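Side-chain contacts in Glucanase/chitosanase (Paenibacillus fukuinensis, PDB 4ZZ5), which binds chitosan through this CBM32 beta-sandwich module, one part of a larger enzyme that probably hydrolyses chitosan and beta-glucans: residues G24-G27 with D28-V31; D32-A35 with A36-W39. All coordinates share one frame; numbering follows the deposited sequence.

Contacts 1 and 2 follow each other directly along the chain. Contact 1 (24-31) comes first and contact 2 (32-39) takes over where it ends. Both belong to the long connection that leaves strand 15-17 of the five-stranded sheet and leads into strand 39-40, at the margin of the four-stranded sheet. Contact 2 ends on the first residue of that strand, W39. Their centres lie about 7 Å apart, on the same side of the module. They also touch: K29 O of contact 1 lies 3.2 Å from T37 OG1 of contact 2, probably as a hydrogen bond. The two contacts make up the later part of this connection within the F5/8 type C domain, a short 3-10 turn followed directly by a beta turn, held to each other.

Contact 1 (G24-G27 with D28-V31); sequences GHEG and DKAV
The ammonium group of K29 sits between two carboxylates, one from E26 and one from D28. NZ lies 2.8 Å from E26 OE1 and 2.9 Å from D28 OD2, and the three residues form a salt-bridge network. The two acids are met differently. NZ comes to OE1 from above the carboxylate plane of E26, but reaches OD2 on its syn side and close to the plane. The E26 and K29 side chains run side by side. The lysine chain bends at chi2 (-52°) and chi4 (-74°), which brings NZ to the two carboxylates. Its CG rests 3.4 Å from G24 O. The other oxygen of E26, OE2, accepts from G24 N at 2.9 Å, so both oxygens of this carboxylate are engaged. A short 3-10 turn sets the spacing: K29 N bonds to E26 O, and A30 N to G27 O. Further out, A30 packs on W39 and I50, and V31 on I52, so the inner side of the turn meets the sandwich. E26 OE1 and D28 OD1 are 4.2 Å apart. The lysine probably offsets the repulsion between these like charges, and the acids in turn are likely to stabilise its positive charge.

Contact 2 (D32-A35 with A36-W39); sequences DGNA and ATRW
D32 and T37 close a surface turn by a side-chain hydrogen bond, in the loop between strands 15-17 and 39-40 of the beta-sandwich. Two motifs build the turn. An Asx turn at D32 leads into a type I beta turn from N34 to T37. The D32 and T37 side chains come from opposite directions. T37 OG1 donates at 2.6 Å to the syn lone pair of D32 OD2. The T37 hydroxyl stands between its own backbone N and carbonyl carbon (chi1 61°), which turns it to the carboxylate. D32 OD1 takes the Asx-turn bond from N34 N at 3.0 Å, met from well above the carboxylate plane. The aspartate thus grips both the start and the end of the beta turn. With an alanine at D32, the carboxylate's links to T37 OG1 and N34 N would be lost, and the turn would probably move more freely. E133 stands nearby. It accepts from G33 N, and its carboxylate lies close to that of D32, which may raise the proton affinity of both. Beyond the turn, R38 makes a cation-pi contact with W132, and W39 NE1 bonds to S19 O. Within the beta turn, the backbone bond from T37 N to N34 O is weak, at 3.4 Å. The N34 side chain adds a second tie and crosses that of T37 at about a right angle. Its OD1 accepts from A36 N at 2.9 Å, with the donor tilted 28° from the amide carbonyl plane.

Contact 1 (G24-G27 with D28-V31)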
ATOM      1  N   GLY A  24      -7.720   7.739  13.495  1.00  9.01           N
ATOM      2  CA  GLY A  24      -6.354   7.472  13.875  1.00  9.02           C
ATOM      3  C   GLY A  24      -5.648   6.313  13.114  1.00  8.33           C
ATOM      4  O   GLY A  24      -4.445   6.174  13.214  1.00  8.79           O
ATOM      5  N   HIS A  25      -6.437   5.536  12.377  1.00  9.15           N
ATOM      6  CA  HIS A  25      -5.928   4.478  11.513  1.00  9.20           C
ATOM      7  C   HIS A  25      -6.062   4.820  10.013  1.00  9.05           C
ATOM      8  O   HIS A  25      -6.247   3.861   9.214  1.00  8.45           O
ATOM      9  CB  HIS A  25      -6.481   3.142  11.872  1.00  9.52           C
ATOM     10  CG  HIS A  25      -5.866   2.475  13.068  1.00 10.50           C
ATOM     11  ND1 HIS A  25      -4.645   2.648  13.566  1.00 11.75           N
ATOM     12  CD2 HIS A  25      -6.410   1.462  13.824  1.00 15.06           C
ATOM     13  CE1 HIS A  25      -4.408   1.840  14.626  1.00 10.54           C
ATOM     14  NE2 HIS A  25      -5.474   1.135  14.771  1.00 15.95           N
ATOM     15  N   GLU A  26      -6.024   6.080   9.654  1.00  8.07           N
ATOM     16  CA  GLU A  26      -6.164   6.477   8.271  1.00  8.38           C
ATOM     17  C   GLU A  26      -4.893   6.173   7.456  1.00  8.31           C
ATOM     18  O   GLU A  26      -3.815   5.835   7.981  1.00  8.52           O
ATOM     19  CB  GLU A  26      -6.394   7.948   8.189  1.00  9.80           C
ATOM     20  CG  GLU A  26      -7.601   8.456   9.014  1.00 11.69           C
ATOM     21  CD  GLU A  26      -7.295   8.758  10.465  1.00 10.58           C
ATOM     22  OE1 GLU A  26      -6.184   8.590  10.929  1.00  9.41           O
ATOM     23  OE2 GLU A  26      -8.310   9.236  11.124  1.00 12.94           O
ATOM     24  N   GLY A  27      -5.053   6.295   6.119  1.00  8.12           N
ATOM     25  CA  GLY A  27      -3.926   5.997   5.196  1.00  7.83           C
ATOM     26  C   GLY A  27      -2.700   6.789   5.415  1.00  7.37           C
ATOM     27  O   GLY A  27      -1.603   6.323   5.240  1.00  8.34           O
ATOM     28  N   ASP A  28      -2.835   8.033   5.933  1.00  8.04           N
ATOM     29  CA  ASP A  28      -1.679   8.833   6.131  1.00  9.18           C
ATOM     30  C   ASP A  28      -0.717   8.239   7.180  1.00  8.89           C
ATOM     31  O   ASP A  28       0.455   8.524   7.203  1.00  9.74           O
ATOM     32  CB  ASP A  28      -2.080  10.281   6.542  1.00 11.50           C
ATOM     33  CG  ASP A  28      -2.983  10.303   7.759  1.00 15.20           C
ATOM     34  OD1 ASP A  28      -4.159  10.076   7.554  1.00 19.21           O
ATOM     35  OD2 ASP A  28      -2.479  10.599   8.832  1.00 19.28           O
ATOM     36  N   LYS A  29      -1.281   7.406   8.047  1.00  7.94           N
ATOM     37  CA  LYS A  29      -0.451   6.713   9.068  1.00  8.72           C
ATOM     38  C   LYS A  29       0.521   5.694   8.479  1.00  8.08           C
ATOM     39  O   LYS A  29       1.437   5.245   9.136  1.00  8.56           O
ATOM     40  CB  LYS A  29      -1.320   6.115  10.141  1.00  9.13           C
ATOM     41  CG  LYS A  29      -2.227   7.190  10.860  1.00 15.65           C
ATOM     42  CD  LYS A  29      -1.627   8.426  11.432  1.00 17.97           C
ATOM     43  CE  LYS A  29      -2.803   9.243  12.067  1.00 14.31           C
ATOM     44  NZ  LYS A  29      -3.831  10.012  11.288  1.00 13.89           N
ATOM     45  N   ALA A  30       0.269   5.273   7.225  1.00  7.79           N
ATOM     46  CA  ALA A  30       1.161   4.348   6.567  1.00  7.91           C
ATOM     47  C   ALA A  30       2.348   5.041   5.891  1.00  8.48           C
ATOM     48  O   ALA A  30       3.237   4.317   5.390  1.00  9.05           O
ATOM     49  CB  ALA A  30       0.411   3.478   5.591  1.00  7.99           C
ATOM     50  N   VAL A  31       2.355   6.353   5.795  1.00  8.43           N
ATOM     51  CA  VAL A  31       3.371   7.061   5.034  1.00  9.74           C
ATOM     52  C   VAL A  31       3.985   8.178   5.864  1.00 10.84           C
ATOM     53  O   VAL A  31       4.542   9.159   5.327  1.00 11.35           O
ATOM     54  CB  VAL A  31       2.887   7.600   3.669  1.00  8.88           C
ATOM     55  CG1 VAL A  31       2.444   6.469   2.794  1.00  9.18           C
ATOM     56  CG2 VAL A  31       1.818   8.609   3.872  1.00 10.35           C
TER

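Contact 2 (D32-A35 with A36-W39)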
ATOM      1  N   ASP A  32       3.953   8.046   7.183  1.00 10.98           N
ATOM      2  CA  ASP A  32       4.475   9.095   8.075  1.00 12.07           C
ATOM      3  C   ASP A  32       5.848   8.741   8.544  1.00 11.90           C
ATOM      4  O   ASP A  32       6.441   9.561   9.379  1.00 14.70           O
ATOM      5  CB  ASP A  32       3.548   9.345   9.277  1.00 11.61           C
ATOM      6  CG  ASP A  32       3.241   8.109  10.099  1.00 11.02           C
ATOM      7  OD1 ASP A  32       3.839   7.055   9.966  1.00 10.73           O
ATOM      8  OD2 ASP A  32       2.359   8.330  11.029  1.00 12.14           O
ATOM      9  N   GLY A  33       6.462   7.663   8.240  1.00 12.30           N
ATOM     10  CA  GLY A  33       7.766   7.304   8.698  1.00 15.69           C
ATOM     11  C   GLY A  33       7.815   6.802  10.081  1.00 15.99           C
ATOM     12  O   GLY A  33       8.946   6.627  10.650  1.00 21.25           O
ATOM     13  N   ASN A  34       6.679   6.575  10.721  1.00 14.29           N
ATOM     14  CA  ASN A  34       6.640   6.165  12.102  1.00 14.49           C
ATOM     15  C   ASN A  34       6.188   4.736  12.176  1.00 13.61           C
ATOM     16  O   ASN A  34       5.002   4.392  11.777  1.00 11.42           O
ATOM     17  CB  ASN A  34       5.673   7.091  12.843  1.00 14.37           C
ATOM     18  CG  ASN A  34       5.671   6.917  14.365  1.00 15.29           C
ATOM     19  OD1 ASN A  34       5.924   5.858  14.885  1.00 16.53           O
ATOM     20  ND2 ASN A  34       5.339   8.008  15.044  1.00 18.18           N
ATOM     21  N   ALA A  35       6.988   3.847  12.727  1.00 13.27           N
ATOM     22  CA  ALA A  35       6.696   2.444  12.859  1.00 13.66           C
ATOM     23  C   ALA A  35       5.673   2.079  13.910  1.00 14.08           C
ATOM     24  O   ALA A  35       5.226   0.932  13.967  1.00 14.75           O
ATOM     25  CB  ALA A  35       8.010   1.680  13.086  1.00 17.14           C
ATOM     26  N   ALA A  36       5.253   3.083  14.662  1.00 13.21           N
ATOM     27  CA  ALA A  36       4.233   2.883  15.706  1.00 12.88           C
ATOM     28  C   ALA A  36       2.913   3.525  15.402  1.00 12.19           C
ATOM     29  O   ALA A  36       2.023   3.646  16.261  1.00 11.53           O
ATOM     30  CB  ALA A  36       4.747   3.406  17.104  1.00 14.29           C
ATOM     31  N   THR A  37       2.658   3.951  14.136  1.00 10.45           N
ATOM     32  CA  THR A  37       1.391   4.411  13.657  1.00 10.10           C
ATOM     33  C   THR A  37       1.057   3.525  12.398  1.00  8.67           C
ATOM     34  O   THR A  37       1.989   3.220  11.603  1.00  8.83           O
ATOM     35  CB  THR A  37       1.369   5.828  13.216  1.00  9.80           C
ATOM     36  OG1 THR A  37       2.326   5.968  12.118  1.00 10.34           O
ATOM     37  CG2 THR A  37       1.822   6.744  14.430  1.00 11.12           C
ATOM     38  N   ARG A  38      -0.196   3.208  12.223  1.00  7.26           N
ATOM     39  CA  ARG A  38      -0.602   2.370  11.068  1.00  7.20           C
ATOM     40  C   ARG A  38      -1.912   2.748  10.498  1.00  7.42           C
ATOM     41  O   ARG A  38      -2.832   3.257  11.186  1.00  7.80           O
ATOM     42  CB  ARG A  38      -0.629   0.897  11.520  1.00  7.92           C
ATOM     43  CG  ARG A  38      -1.592   0.597  12.695  1.00  8.87           C
ATOM     44  CD  ARG A  38      -1.359  -0.782  13.249  1.00  9.28           C
ATOM     45  NE  ARG A  38      -2.150  -1.085  14.463  1.00  9.87           N
ATOM     46  CZ  ARG A  38      -3.299  -1.667  14.457  1.00  9.74           C
ATOM     47  NH1 ARG A  38      -3.846  -2.170  13.406  1.00 10.40           N
ATOM     48  NH2 ARG A  38      -3.971  -1.827  15.634  1.00 13.44           N
ATOM     49  N   TRP A  39      -2.031   2.522   9.168  1.00  6.90           N
ATOM     50  CA  TRP A  39      -3.335   2.388   8.540  1.00  5.82           C
ATOM     51  C   TRP A  39      -3.909   1.053   8.937  1.00  5.86           C
ATOM     52  O   TRP A  39      -3.173   0.057   8.945  1.00  6.63           O
ATOM     53  CB  TRP A  39      -3.215   2.406   7.031  1.00  6.91           C
ATOM     54  CG  TRP A  39      -4.456   2.042   6.254  1.00  6.72           C
ATOM     55  CD1 TRP A  39      -5.712   2.589   6.390  1.00  6.13           C
ATOM     56  CD2 TRP A  39      -4.616   0.931   5.372  1.00  6.13           C
ATOM     57  NE1 TRP A  39      -6.577   1.927   5.610  1.00  6.09           N
ATOM     58  CE2 TRP A  39      -5.959   0.892   4.987  1.00  6.15           C
ATOM     59  CE3 TRP A  39      -3.754  -0.073   4.907  1.00  7.08           C
ATOM     60  CZ2 TRP A  39      -6.434  -0.035   4.085  1.00  6.53           C
ATOM     61  CZ3 TRP A  39      -4.244  -0.971   4.025  1.00  6.50           C
ATOM     62  CH2 TRP A  39      -5.526  -0.977   3.634  1.00  6.19           C
TER